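Local structure of putative pneumococcal surface protein (Streptococcus pneumoniae, 4CNL) at residues Ala102-Ala105 against Tyr110-Lys113; Gly121-Asp126 against Thr145-Tyr150; Gly28-Tyr31 against Lys37-Gln40; Ala11-Tyr14 against Asn20-Lys23; Tyr71-Gly76 against Gln80-Tyr85. The protein probably attaches to the pneumococcal cell wall by gripping choline groups of teichoic acid in aromatic pockets along its choline-binding repeats. All blocks are in the same frame, centred on the assembly; numbering follows the deposited sequence. Where two conformers were deposited one is given.

Contact 1: Ala102-Ala105 against Tyr110-Lys113; sequences ARNA and YYLK. With CHT (choline ion), chain B.
The Y111 ring lies obliquely against the backbone of N104 and A105, its CD1 3.7 Å from A105 O, and two waters meet its hydroxyl at the ring edge, in plane. One of them also donates to N104 OD1 at 2.7 Å. Y110 serves a different purpose: one face of its ring carries methyl C7 of a choline ion, 3.5 Å above the plane and over its centre, so it forms one wall of a choline pocket. The backbones pair as an antiparallel hairpin. L112 N gives A105 O a nearly straight bond of 2.9 Å, and A105 N returns one to L112 O. N104 and A105 both face L112, a G1 beta bulge, with a weak bond from N104 N to K113 O. On the other side of the hairpin, L112 CD2 rests on A102 CB at 3.9 Å. Strands 105-107 and 110-112 form this hairpin; Y111 meets W106 edge-to-face and packs on V124 and D126 of strand 122-126, while Y110 meets W83 of strand 82-86 edge-to-face.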
# COMPACT_ATOMS: atom_id res chain seq x y z
N ALA A 102 -1.44 -5.67 0.85
CA ALA A 102 -1.82 -6.81 0.03
C ALA A 102 -0.63 -7.21 -0.83
O ALA A 102 0.12 -6.36 -1.28
CB ALA A 102 -3.02 -6.46 -0.84
N ARG A 103 -0.46 -8.50 -1.07
CA ARG A 103 0.59 -8.98 -1.94
C ARG A 103 0.23 -10.30 -2.60
O ARG A 103 -0.50 -11.00 -2.07
CB ARG A 103 1.93 -9.07 -1.27
CG ARG A 103 2.11 -10.14 -0.26
CD ARG A 103 0.99 -10.29 0.69
NE ARG A 103 1.02 -9.39 1.84
CZ ARG A 103 1.98 -9.30 2.75
NH1 ARG A 103 3.00 -10.07 2.64
NH2 ARG A 103 1.86 -8.47 3.77
N ASN A 104 0.74 -10.51 -3.80
CA ASN A 104 0.36 -11.67 -4.60
C ASN A 104 -1.15 -11.85 -4.67
O ASN A 104 -1.65 -12.96 -4.49
CB ASN A 104 1.00 -12.94 -4.03
CG ASN A 104 2.51 -12.89 -4.06
OD1 ASN A 104 3.10 -12.59 -5.09
ND2 ASN A 104 3.14 -13.15 -2.92
N ALA A 105 -1.88 -10.78 -4.92
CA ALA A 105 -3.32 -10.82 -4.80
C ALA A 105 -3.99 -9.74 -5.62
O ALA A 105 -3.42 -8.68 -5.85
CB ALA A 105 -3.72 -10.69 -3.33
N TYR A 110 -7.23 -4.57 -9.83
CA TYR A 110 -5.79 -4.32 -9.76
C TYR A 110 -5.06 -5.49 -9.14
O TYR A 110 -5.63 -6.26 -8.36
CB TYR A 110 -5.52 -3.05 -8.94
CG TYR A 110 -6.29 -1.88 -9.46
CD1 TYR A 110 -5.78 -1.09 -10.47
CD2 TYR A 110 -7.56 -1.58 -8.96
CE1 TYR A 110 -6.49 -0.02 -10.98
CE2 TYR A 110 -8.28 -0.51 -9.46
CZ TYR A 110 -7.75 0.26 -10.47
OH TYR A 110 -8.46 1.32 -10.98
N TYR A 111 -3.79 -5.65 -9.49
CA TYR A 111 -3.01 -6.76 -8.97
C TYR A 111 -1.80 -6.25 -8.19
O TYR A 111 -1.05 -5.41 -8.69
CB TYR A 111 -2.55 -7.68 -10.11
CG TYR A 111 -1.84 -8.90 -9.61
CD1 TYR A 111 -2.56 -10.00 -9.15
CD2 TYR A 111 -0.45 -8.94 -9.57
CE1 TYR A 111 -1.90 -11.13 -8.68
CE2 TYR A 111 0.22 -10.06 -9.09
CZ TYR A 111 -0.51 -11.15 -8.66
OH TYR A 111 0.14 -12.26 -8.18
N LEU A 112 -1.61 -6.76 -6.97
CA LEU A 112 -0.45 -6.41 -6.15
C LEU A 112 0.59 -7.52 -6.26
O LEU A 112 0.30 -8.68 -6.01
CB LEU A 112 -0.85 -6.21 -4.69
CG LEU A 112 -1.77 -5.03 -4.35
CD1 LEU A 112 -1.33 -3.76 -5.08
CD2 LEU A 112 -3.25 -5.34 -4.62
N LYS A 113 1.81 -7.15 -6.66
CA LYS A 113 2.88 -8.12 -6.81
C LYS A 113 3.45 -8.60 -5.46
O LYS A 113 2.94 -8.25 -4.39
CB LYS A 113 3.98 -7.53 -7.69
CG LYS A 113 3.51 -7.32 -9.13
CD LYS A 113 4.58 -6.68 -10.01
CE LYS A 113 4.68 -5.18 -9.78
NZ LYS A 113 5.59 -4.56 -10.77
C4 CHT B . -3.91 4.10 -9.61
C5 CHT B . -4.24 2.73 -9.04
C6 CHT B . -6.52 3.35 -8.86
C7 CHT B . -5.69 1.49 -7.69
C8 CHT B . -5.09 3.67 -7.04
O6 CHT B . -4.39 4.17 -10.94
N1 CHT B . -5.39 2.81 -8.16
O HOH W 1 -1.36 -14.59 -7.44
O HOH W 2 2.93 -11.85 -7.73

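Contact 2: Gly121-Asp126 against Thr145-Tyr150; sequences GEWVYD and TWQGNY. With CHT (choline ion), chain C; CHT (choline ion), chain E.
W123, Q147 and Y150 bring two successive beta-hairpins of the choline-binding fold together, and the junction of W123 with Y150 forms part of a choline pocket. W123, which buries the most surface here, leans the far end of its indole on the hairpin 145-152: CH2 lies 3.7 Å from Y150 CB and CZ2 lies 3.7 Å from Q147 CG. Its six-membered ring and the Y150 ring have centroids 5.5 Å apart and planes at 73°, so the rings meet obliquely. This inclination lets both rings offer a face to the same methyl. Choline C7 sits 3.4 Å above the W123 plane and 3.7 Å above the Y150 plane, over the centre of each, as in a cation-pi cage; W132 and M158 complete the site. Y150 is placed by a type II' turn from Q147, closed by paired backbone bonds between Q147 and Y150. The same turn also borders a second choline ion, to which W146 gives a ring face and G148 O comes near methyl C6. Q147 runs past the indole in the opposite direction, its CG anti to the backbone N (chi1 173°) and the chain bent beyond. At the edge of W123, in plane, a water accepts from NE1 at 3.2 Å and, weakly, from Q147 NE2 at 3.4 Å.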
# COMPACT_ATOMS: atom_id res chain seq x y z
N GLY A 121 0.92 -1.45 -16.60
CA GLY A 121 1.47 -1.53 -17.94
C GLY A 121 2.38 -2.73 -18.12
O GLY A 121 3.49 -2.62 -18.64
N GLU A 122 1.92 -3.89 -17.66
CA GLU A 122 2.78 -5.07 -17.62
C GLU A 122 1.96 -6.35 -17.53
O GLU A 122 0.81 -6.36 -17.08
CB GLU A 122 3.74 -5.01 -16.44
CG GLU A 122 3.07 -5.09 -15.08
CD GLU A 122 4.04 -4.85 -13.92
OE1 GLU A 122 4.84 -5.76 -13.62
OE2 GLU A 122 4.01 -3.76 -13.32
N TRP A 123 2.59 -7.43 -17.97
CA TRP A 123 2.03 -8.77 -17.86
C TRP A 123 2.35 -9.38 -16.50
O TRP A 123 3.45 -9.20 -15.98
CB TRP A 123 2.58 -9.66 -18.97
CG TRP A 123 2.08 -9.33 -20.33
CD1 TRP A 123 2.65 -8.48 -21.24
CD2 TRP A 123 0.90 -9.84 -20.94
NE1 TRP A 123 1.89 -8.44 -22.39
CE2 TRP A 123 0.81 -9.26 -22.22
CE3 TRP A 123 -0.09 -10.74 -20.53
CZ2 TRP A 123 -0.24 -9.56 -23.10
CZ3 TRP A 123 -1.12 -11.03 -21.40
CH2 TRP A 123 -1.19 -10.44 -22.67
N VAL A 124 1.38 -10.06 -15.91
CA VAL A 124 1.65 -10.85 -14.72
C VAL A 124 1.07 -12.24 -14.88
O VAL A 124 0.06 -12.43 -15.56
CB VAL A 124 1.08 -10.20 -13.44
CG1 VAL A 124 1.60 -8.77 -13.27
CG2 VAL A 124 -0.44 -10.24 -13.44
N TYR A 125 1.72 -13.21 -14.26
CA TYR A 125 1.21 -14.57 -14.25
C TYR A 125 0.57 -14.85 -12.91
O TYR A 125 1.23 -14.76 -11.87
CB TYR A 125 2.32 -15.57 -14.55
CG TYR A 125 1.80 -16.98 -14.75
CD1 TYR A 125 1.25 -17.37 -15.96
CD2 TYR A 125 1.89 -17.93 -13.73
CE1 TYR A 125 0.79 -18.65 -16.15
CE2 TYR A 125 1.43 -19.22 -13.91
CZ TYR A 125 0.89 -19.58 -15.13
OH TYR A 125 0.42 -20.87 -15.33
N ASP A 126 -0.71 -15.18 -12.92
CA ASP A 126 -1.42 -15.50 -11.69
C ASP A 126 -1.31 -16.98 -11.43
O ASP A 126 -1.90 -17.80 -12.14
CB ASP A 126 -2.89 -15.08 -11.77
CG ASP A 126 -3.62 -15.24 -10.43
OD1 ASP A 126 -3.95 -16.39 -10.08
OD2 ASP A 126 -3.88 -14.22 -9.75
N THR A 145 -10.00 -7.58 -25.22
CA THR A 145 -9.19 -6.63 -25.97
C THR A 145 -7.80 -7.19 -26.27
O THR A 145 -7.34 -8.12 -25.60
CB THR A 145 -9.05 -5.29 -25.23
OG1 THR A 145 -8.54 -4.28 -26.12
CG2 THR A 145 -8.12 -5.43 -24.02
N TRP A 146 -7.15 -6.64 -27.29
CA TRP A 146 -5.81 -7.05 -27.66
C TRP A 146 -4.77 -6.27 -26.90
O TRP A 146 -4.95 -5.07 -26.63
CB TRP A 146 -5.58 -6.88 -29.16
CG TRP A 146 -6.41 -7.80 -29.97
CD1 TRP A 146 -7.67 -7.58 -30.43
CD2 TRP A 146 -6.03 -9.10 -30.42
NE1 TRP A 146 -8.11 -8.67 -31.14
CE2 TRP A 146 -7.12 -9.62 -31.15
CE3 TRP A 146 -4.88 -9.87 -30.28
CZ2 TRP A 146 -7.09 -10.88 -31.73
CZ3 TRP A 146 -4.85 -11.13 -30.84
CH2 TRP A 146 -5.95 -11.62 -31.58
N GLN A 147 -3.69 -6.95 -26.54
CA GLN A 147 -2.45 -6.29 -26.13
C GLN A 147 -1.37 -6.83 -27.04
O GLN A 147 -0.94 -7.97 -26.90
CB GLN A 147 -2.13 -6.55 -24.65
CG GLN A 147 -0.77 -6.02 -24.20
CD GLN A 147 -0.61 -4.53 -24.40
OE1 GLN A 147 -1.59 -3.77 -24.39
NE2 GLN A 147 0.63 -4.10 -24.59
N GLY A 148 -0.97 -6.01 -28.01
CA GLY A 148 -0.09 -6.50 -29.06
C GLY A 148 -0.78 -7.63 -29.79
O GLY A 148 -1.94 -7.50 -30.18
N ASN A 149 -0.08 -8.75 -29.94
CA ASN A 149 -0.60 -9.91 -30.66
C ASN A 149 -1.27 -10.93 -29.75
O ASN A 149 -1.53 -12.07 -30.16
CB ASN A 149 0.53 -10.59 -31.43
CG ASN A 149 1.17 -9.66 -32.43
OD1 ASN A 149 0.50 -9.08 -33.28
ND2 ASN A 149 2.49 -9.49 -32.33
N TYR A 150 -1.54 -10.52 -28.52
CA TYR A 150 -2.22 -11.37 -27.56
C TYR A 150 -3.61 -10.84 -27.26
O TYR A 150 -3.83 -9.63 -27.27
CB TYR A 150 -1.44 -11.45 -26.25
CG TYR A 150 -0.04 -11.97 -26.42
CD1 TYR A 150 0.19 -13.34 -26.49
CD2 TYR A 150 1.05 -11.10 -26.52
CE1 TYR A 150 1.47 -13.84 -26.65
CE2 TYR A 150 2.33 -11.59 -26.68
CZ TYR A 150 2.53 -12.96 -26.74
OH TYR A 150 3.80 -13.46 -26.90
C4 CHT C . 4.34 -10.98 -23.25
C5 CHT C . 4.30 -12.49 -23.40
C6 CHT C . 3.56 -12.91 -21.18
C7 CHT C . 1.97 -12.56 -22.91
C8 CHT C . 3.25 -14.49 -22.87
O6 CHT C . 5.32 -10.62 -22.29
N1 CHT C . 3.27 -13.08 -22.58
C4 CHT E . -6.43 -7.16 -34.25
C5 CHT E . -5.15 -7.02 -33.44
C6 CHT E . -3.11 -8.12 -33.01
C7 CHT E . -4.88 -9.26 -34.07
C8 CHT E . -3.72 -7.55 -35.21
O6 CHT E . -7.35 -6.18 -33.78
N1 CHT E . -4.21 -8.00 -33.93
O HOH W 3 3.23 -6.19 -24.26

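Contact 3: Gly28-Tyr31 against Lys37-Gln40; sequences GSYY and KMAQ. With CHT (choline ion), chain D.
K37 only skirts strand 30-32, its side chain leading away, and M38 opens the real contact with its CA-H pointing at Y31 O. The M38 side chain runs out with CG anti to the backbone N (chi1 -176°) and bends only at the end, which sets SD 3.8 Å from Y30 CD1. The sulfur lies 4.8 Å from the centroid of the Y30 ring and 51° off its normal, an oblique Met-aromatic contact. It touches the bound ligand as well, with M38 SD 3.7 Å from choline C5. Next, A39 supplies the direct hydrogen bond of the contact: A39 N gives Y31 O a straight bond of 2.8 Å. Its CB comes to the edge of the Y31 ring, near the ring plane. A39 O extends the backbone link through a water, which accepts from Y31 N at 2.8 Å and lies 2.9 Å from A39 O. Thus the loop is tied to the strand while M38 is held beside Y30. One face of Y30 carries choline methyl C7, 3.8 Å above the plane and over its centre. Together with W5, W12 and D58, Y30 and M38 form a choline pocket in which aromatic faces and a methionine surround the quaternary ammonium group.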
# COMPACT_ATOMS: atom_id res chain seq x y z
N GLY A 28 4.37 18.60 19.25
CA GLY A 28 5.15 18.56 18.02
C GLY A 28 5.02 17.17 17.41
O GLY A 28 3.90 16.66 17.25
N SER A 29 6.15 16.55 17.11
CA SER A 29 6.19 15.24 16.47
C SER A 29 6.09 14.08 17.46
O SER A 29 6.14 12.91 17.07
CB SER A 29 7.46 15.11 15.64
OG SER A 29 7.54 16.13 14.67
N TYR A 30 5.94 14.41 18.73
CA TYR A 30 6.00 13.42 19.81
C TYR A 30 4.67 13.25 20.51
O TYR A 30 3.85 14.18 20.56
CB TYR A 30 7.07 13.82 20.83
CG TYR A 30 8.39 14.12 20.17
CD1 TYR A 30 9.29 13.10 19.89
CD2 TYR A 30 8.71 15.42 19.78
CE1 TYR A 30 10.49 13.37 19.25
CE2 TYR A 30 9.91 15.69 19.14
CZ TYR A 30 10.80 14.66 18.89
OH TYR A 30 12.00 14.92 18.26
N TYR A 31 4.44 12.06 21.05
CA TYR A 31 3.19 11.79 21.74
C TYR A 31 3.43 11.45 23.21
O TYR A 31 4.23 10.56 23.51
CB TYR A 31 2.44 10.62 21.05
CG TYR A 31 1.11 10.38 21.69
CD1 TYR A 31 0.02 11.20 21.38
CD2 TYR A 31 0.93 9.37 22.63
CE1 TYR A 31 -1.21 11.02 21.98
CE2 TYR A 31 -0.31 9.16 23.23
CZ TYR A 31 -1.37 10.00 22.91
OH TYR A 31 -2.61 9.84 23.50
N LYS A 37 4.66 9.81 29.92
CA LYS A 37 5.89 9.35 29.27
C LYS A 37 5.78 9.47 27.77
O LYS A 37 4.76 9.11 27.20
CB LYS A 37 6.20 7.90 29.65
CG LYS A 37 6.42 7.68 31.13
CD LYS A 37 6.81 6.24 31.40
CE LYS A 37 6.94 5.97 32.90
NZ LYS A 37 7.18 4.53 33.19
N MET A 38 6.84 9.97 27.15
CA MET A 38 6.93 10.00 25.68
C MET A 38 6.86 8.60 25.07
O MET A 38 7.60 7.71 25.47
CB MET A 38 8.23 10.68 25.25
CG MET A 38 8.35 10.84 23.75
SD MET A 38 9.97 11.43 23.23
CE MET A 38 10.96 9.97 23.44
N ALA A 39 5.96 8.41 24.11
CA ALA A 39 5.90 7.14 23.38
C ALA A 39 7.18 6.93 22.57
O ALA A 39 7.75 7.86 21.99
CB ALA A 39 4.67 7.10 22.48
N GLN A 40 7.63 5.68 22.52
CA GLN A 40 8.85 5.36 21.81
C GLN A 40 8.79 3.92 21.30
O GLN A 40 8.41 3.01 22.04
CB GLN A 40 10.06 5.54 22.72
CG GLN A 40 11.39 5.44 22.01
CD GLN A 40 12.56 5.74 22.94
OE1 GLN A 40 12.65 6.83 23.49
NE2 GLN A 40 13.44 4.76 23.12
C4 CHT D . 14.66 12.70 22.52
C5 CHT D . 13.25 13.18 22.86
C6 CHT D . 13.79 15.05 21.51
C7 CHT D . 11.75 14.98 22.69
C8 CHT D . 13.79 15.25 23.85
O6 CHT D . 14.58 11.49 21.77
N1 CHT D . 13.15 14.62 22.73
O HOH W 4 6.57 10.25 20.98

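Contact 4: Ala11-Tyr14 against Asn20-Lys23; sequences AWYY and NLVK. With CHT (choline ion), chain D.
A bound water bridges Y14 and V22, accepting from Y14 N at 2.9 Å and lying 2.8 Å from V22 O. Beside it runs the direct bond: V22 N donates to Y14 O at 3.0 Å, with an N-H...O angle of 164°, and lies almost on the line of the carbonyl bond. The two backbones are therefore joined by one direct and one water-mediated link. The side chains follow the same register. Y14 and V22 lie side by side and point the same way, and methyl CG2 of V22 reaches the edge of the tyrosine ring, in plane, 3.6 Å from Y14 CD2. That methyl is the branch beside the backbone N, since CG1 takes the position anti to it (chi1 172°). From the neighbouring pair, L21 turns the end of its side chain back to the strand: CD2 meets Y13 CB at 4.0 Å, and CD1 comes obliquely to the Y13 ring, 4.1 Å from CD2 of that residue. W12 leaves the strand to give one face to a choline methyl, C8, offset toward the rim of the indole. The loop 20-23 thus folds back on strand 11-15, whose hairpin partner is strand 4-8; Y14 meets W5 of that partner edge-to-face, and both Y14 and V22 pack on L32 of strand 30-32.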
# COMPACT_ATOMS: atom_id res chain seq x y z
N ALA A 11 12.46 8.11 31.47
CA ALA A 11 11.52 8.45 30.40
C ALA A 11 11.51 9.94 30.13
O ALA A 11 11.84 10.73 31.01
CB ALA A 11 10.12 7.98 30.74
N TRP A 12 11.11 10.32 28.92
CA TRP A 12 10.98 11.73 28.57
C TRP A 12 9.59 12.24 28.90
O TRP A 12 8.59 11.55 28.64
CB TRP A 12 11.28 11.95 27.08
CG TRP A 12 12.75 11.99 26.79
CD1 TRP A 12 13.51 10.99 26.26
CD2 TRP A 12 13.64 13.08 27.04
NE1 TRP A 12 14.82 11.40 26.16
CE2 TRP A 12 14.93 12.68 26.63
CE3 TRP A 12 13.48 14.37 27.57
CZ2 TRP A 12 16.04 13.51 26.74
CZ3 TRP A 12 14.58 15.20 27.67
CH2 TRP A 12 15.85 14.76 27.25
N TYR A 13 9.54 13.42 29.51
CA TYR A 13 8.29 14.12 29.82
C TYR A 13 8.32 15.50 29.18
O TYR A 13 9.40 16.06 28.97
CB TYR A 13 8.11 14.27 31.35
CG TYR A 13 7.94 12.95 32.05
CD1 TYR A 13 9.05 12.16 32.35
CD2 TYR A 13 6.68 12.48 32.39
CE1 TYR A 13 8.90 10.93 32.98
CE2 TYR A 13 6.52 11.25 33.01
CZ TYR A 13 7.63 10.49 33.31
OH TYR A 13 7.48 9.27 33.93
N TYR A 14 7.15 16.05 28.92
CA TYR A 14 7.09 17.41 28.41
C TYR A 14 6.30 18.29 29.37
O TYR A 14 5.14 18.03 29.65
CB TYR A 14 6.48 17.46 27.01
CG TYR A 14 6.50 18.86 26.44
CD1 TYR A 14 7.65 19.36 25.82
CD2 TYR A 14 5.39 19.69 26.54
CE1 TYR A 14 7.68 20.65 25.33
CE2 TYR A 14 5.42 20.97 26.03
CZ TYR A 14 6.56 21.45 25.43
OH TYR A 14 6.57 22.73 24.93
N ASN A 20 3.31 22.19 33.93
CA ASN A 20 2.55 20.97 34.21
C ASN A 20 2.81 19.90 33.15
O ASN A 20 3.10 20.22 32.00
CB ASN A 20 1.06 21.31 34.28
CG ASN A 20 0.75 22.33 35.35
OD1 ASN A 20 0.03 23.31 35.12
ND2 ASN A 20 1.32 22.13 36.53
N LEU A 21 2.74 18.63 33.55
CA LEU A 21 3.01 17.54 32.60
C LEU A 21 1.92 17.44 31.55
O LEU A 21 0.73 17.50 31.85
CB LEU A 21 3.13 16.19 33.32
CG LEU A 21 4.28 16.03 34.32
CD1 LEU A 21 4.27 14.62 34.91
CD2 LEU A 21 5.60 16.30 33.65
N VAL A 22 2.35 17.27 30.30
CA VAL A 22 1.42 16.98 29.22
C VAL A 22 1.16 15.47 29.19
O VAL A 22 2.09 14.66 29.24
CB VAL A 22 1.98 17.46 27.87
CG1 VAL A 22 1.10 16.96 26.72
CG2 VAL A 22 2.11 19.00 27.86
N LYS A 23 -0.12 15.09 29.12
CA LYS A 23 -0.49 13.67 29.14
C LYS A 23 -1.59 13.42 28.12
O LYS A 23 -2.47 14.27 27.93
CB LYS A 23 -0.96 13.23 30.52
CG LYS A 23 0.04 13.49 31.64
CD LYS A 23 -0.51 13.08 33.00
CE LYS A 23 0.52 13.28 34.10
NZ LYS A 23 -0.05 12.94 35.44
C4 CHT D . 14.66 12.70 22.52
C5 CHT D . 13.25 13.18 22.86
C6 CHT D . 13.79 15.05 21.51
C7 CHT D . 11.75 14.98 22.69
C8 CHT D . 13.79 15.25 23.85
O6 CHT D . 14.58 11.49 21.77
N1 CHT D . 13.15 14.62 22.73
O HOH W 5 4.82 14.67 29.94

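Contact 5: Tyr71-Gly76 against Gln80-Tyr85; sequences YLKSNG and QGEWVY. With CHT (choline ion), chain B; SO4 (sulfate ion), chain L.
K73 and E82 form a salt bridge where the end of one beta-hairpin meets the first strand of the next, close to a G1 beta bulge in which G81 and E82 both face L95. The ammonium comes to the carboxylate from the opposite direction and favours one oxygen: K73 NZ lies 3.1 Å from E82 OE1, on the syn side and 20° out of the carboxylate plane, with only a weak bond to OE2. E82 OE2 is otherwise engaged, accepting a hydrogen bond from Q80 N at 2.9 Å through its anti lone pair, which fixes the rotation of the carboxylate. K73 NZ has a second anion, donating to sulfate O3 at 2.6 Å. The sulfate, probably from the crystallisation liquor, is also held by N75, whose ND2 donates to the same O3 at 3.0 Å, while N75 OD1 accepts from K77 N. A type I turn from K73 to G76, closed by G76 N to K73 O, brings K73 and N75 to the same sulfate. Beside the charged pair, V84 CG2 makes an off-centre CH-pi contact with the Y71 ring, 4.3 Å from its centroid and 30° off the normal, and is closest to Y71 CD2 at 3.8 Å.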
# COMPACT_ATOMS: atom_id res chain seq x y z
N TYR A 71 1.87 0.94 6.53
CA TYR A 71 2.36 2.16 5.92
C TYR A 71 1.82 3.40 6.63
O TYR A 71 0.62 3.56 6.80
CB TYR A 71 1.98 2.21 4.43
CG TYR A 71 2.63 3.36 3.69
CD1 TYR A 71 3.95 3.28 3.28
CD2 TYR A 71 1.93 4.52 3.40
CE1 TYR A 71 4.57 4.32 2.62
CE2 TYR A 71 2.53 5.58 2.74
CZ TYR A 71 3.86 5.47 2.35
OH TYR A 71 4.47 6.51 1.69
N LEU A 72 2.73 4.28 7.05
CA LEU A 72 2.34 5.55 7.63
C LEU A 72 2.32 6.62 6.54
O LEU A 72 3.32 6.86 5.87
CB LEU A 72 3.31 5.94 8.76
CG LEU A 72 3.37 5.05 10.01
CD1 LEU A 72 1.97 4.71 10.53
CD2 LEU A 72 4.20 3.79 9.77
N LYS A 73 1.16 7.26 6.38
CA LYS A 73 0.99 8.27 5.33
C LYS A 73 1.75 9.57 5.68
O LYS A 73 2.43 9.64 6.70
CB LYS A 73 -0.50 8.53 5.12
CG LYS A 73 -1.24 7.24 4.69
CD LYS A 73 -2.70 7.49 4.34
CE LYS A 73 -3.53 7.73 5.59
NZ LYS A 73 -4.94 8.05 5.21
N SER A 74 1.67 10.57 4.81
CA SER A 74 2.47 11.78 4.99
C SER A 74 2.06 12.55 6.26
O SER A 74 2.88 13.31 6.80
CB SER A 74 2.35 12.70 3.77
OG SER A 74 1.01 13.12 3.59
N ASN A 75 0.82 12.35 6.71
CA ASN A 75 0.34 12.99 7.95
C ASN A 75 0.56 12.10 9.17
O ASN A 75 0.08 12.41 10.27
CB ASN A 75 -1.15 13.37 7.83
CG ASN A 75 -2.06 12.19 7.55
OD1 ASN A 75 -1.63 11.04 7.53
ND2 ASN A 75 -3.34 12.47 7.33
N GLY A 76 1.28 11.00 8.98
CA GLY A 76 1.57 10.07 10.06
C GLY A 76 0.55 8.96 10.25
O GLY A 76 0.85 7.95 10.91
N GLN A 80 -5.25 2.33 5.99
CA GLN A 80 -6.17 1.24 6.28
C GLN A 80 -7.24 1.17 5.22
O GLN A 80 -7.97 2.15 5.03
CB GLN A 80 -6.84 1.42 7.65
CG GLN A 80 -6.05 0.89 8.82
CD GLN A 80 -6.75 1.08 10.17
OE1 GLN A 80 -6.74 2.17 10.75
NE2 GLN A 80 -7.35 0.01 10.68
N GLY A 81 -7.35 0.03 4.55
CA GLY A 81 -8.37 -0.17 3.53
C GLY A 81 -8.33 0.88 2.45
O GLY A 81 -9.35 1.46 2.07
N GLU A 82 -7.13 1.13 1.92
CA GLU A 82 -6.98 2.22 0.98
C GLU A 82 -5.72 2.06 0.15
O GLU A 82 -4.78 1.35 0.54
CB GLU A 82 -6.94 3.56 1.72
CG GLU A 82 -5.71 3.76 2.59
CD GLU A 82 -5.81 5.00 3.48
OE1 GLU A 82 -5.79 6.13 2.94
OE2 GLU A 82 -5.90 4.83 4.71
N TRP A 83 -5.73 2.73 -0.99
CA TRP A 83 -4.58 2.83 -1.86
C TRP A 83 -3.69 3.99 -1.46
O TRP A 83 -4.19 5.07 -1.16
CB TRP A 83 -5.03 3.01 -3.31
CG TRP A 83 -5.65 1.80 -3.88
CD1 TRP A 83 -6.98 1.48 -3.88
CD2 TRP A 83 -4.97 0.72 -4.53
NE1 TRP A 83 -7.17 0.27 -4.51
CE2 TRP A 83 -5.95 -0.22 -4.91
CE3 TRP A 83 -3.63 0.47 -4.84
CZ2 TRP A 83 -5.63 -1.41 -5.58
CZ3 TRP A 83 -3.30 -0.71 -5.50
CH2 TRP A 83 -4.30 -1.64 -5.87
N VAL A 84 -2.39 3.77 -1.47
CA VAL A 84 -1.44 4.85 -1.27
C VAL A 84 -0.38 4.82 -2.36
O VAL A 84 -0.01 3.76 -2.87
CB VAL A 84 -0.74 4.78 0.10
CG1 VAL A 84 -1.76 4.79 1.23
CG2 VAL A 84 0.16 3.54 0.17
N TYR A 85 0.13 5.99 -2.71
CA TYR A 85 1.26 6.08 -3.63
C TYR A 85 2.51 6.48 -2.86
O TYR A 85 2.54 7.53 -2.21
CB TYR A 85 0.98 7.08 -4.74
CG TYR A 85 2.07 7.12 -5.80
CD1 TYR A 85 2.15 6.12 -6.76
CD2 TYR A 85 3.01 8.15 -5.82
CE1 TYR A 85 3.14 6.15 -7.74
CE2 TYR A 85 4.00 8.19 -6.81
CZ TYR A 85 4.05 7.18 -7.76
OH TYR A 85 5.02 7.19 -8.74
C4 CHT B . -3.91 4.10 -9.61
C5 CHT B . -4.24 2.73 -9.04
C6 CHT B . -6.52 3.35 -8.86
C7 CHT B . -5.69 1.49 -7.69
C8 CHT B . -5.09 3.67 -7.04
O6 CHT B . -4.39 4.17 -10.94
N1 CHT B . -5.39 2.81 -8.16
S SO4 L . -6.55 11.06 6.07
O1 SO4 L . -6.57 12.24 6.93
O2 SO4 L . -7.07 11.42 4.75
O3 SO4 L . -5.18 10.57 5.92
O4 SO4 L . -7.38 10.01 6.66

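Along the chain the contacts come in the order 4, 3, 5, 1, 2, each closing before the next opens, along the long axis of the molecule: the centres of contacts 4 and 2 are about 58 Å apart. Two neighbouring pairs share a choline ion. Contacts 4 and 3, with centres about 9 Å apart, are joined by a probable hydrogen bond from M38 N to W12 O; contacts 5 and 1, with centres about 16 Å apart, are the other pair. Contact 1 touches contact 2 through a salt bridge between K113 and E122, whereas 3 and 5 do not touch. Such a series matches the elongated solenoid of choline-binding modules, with many ligand sites along one chain.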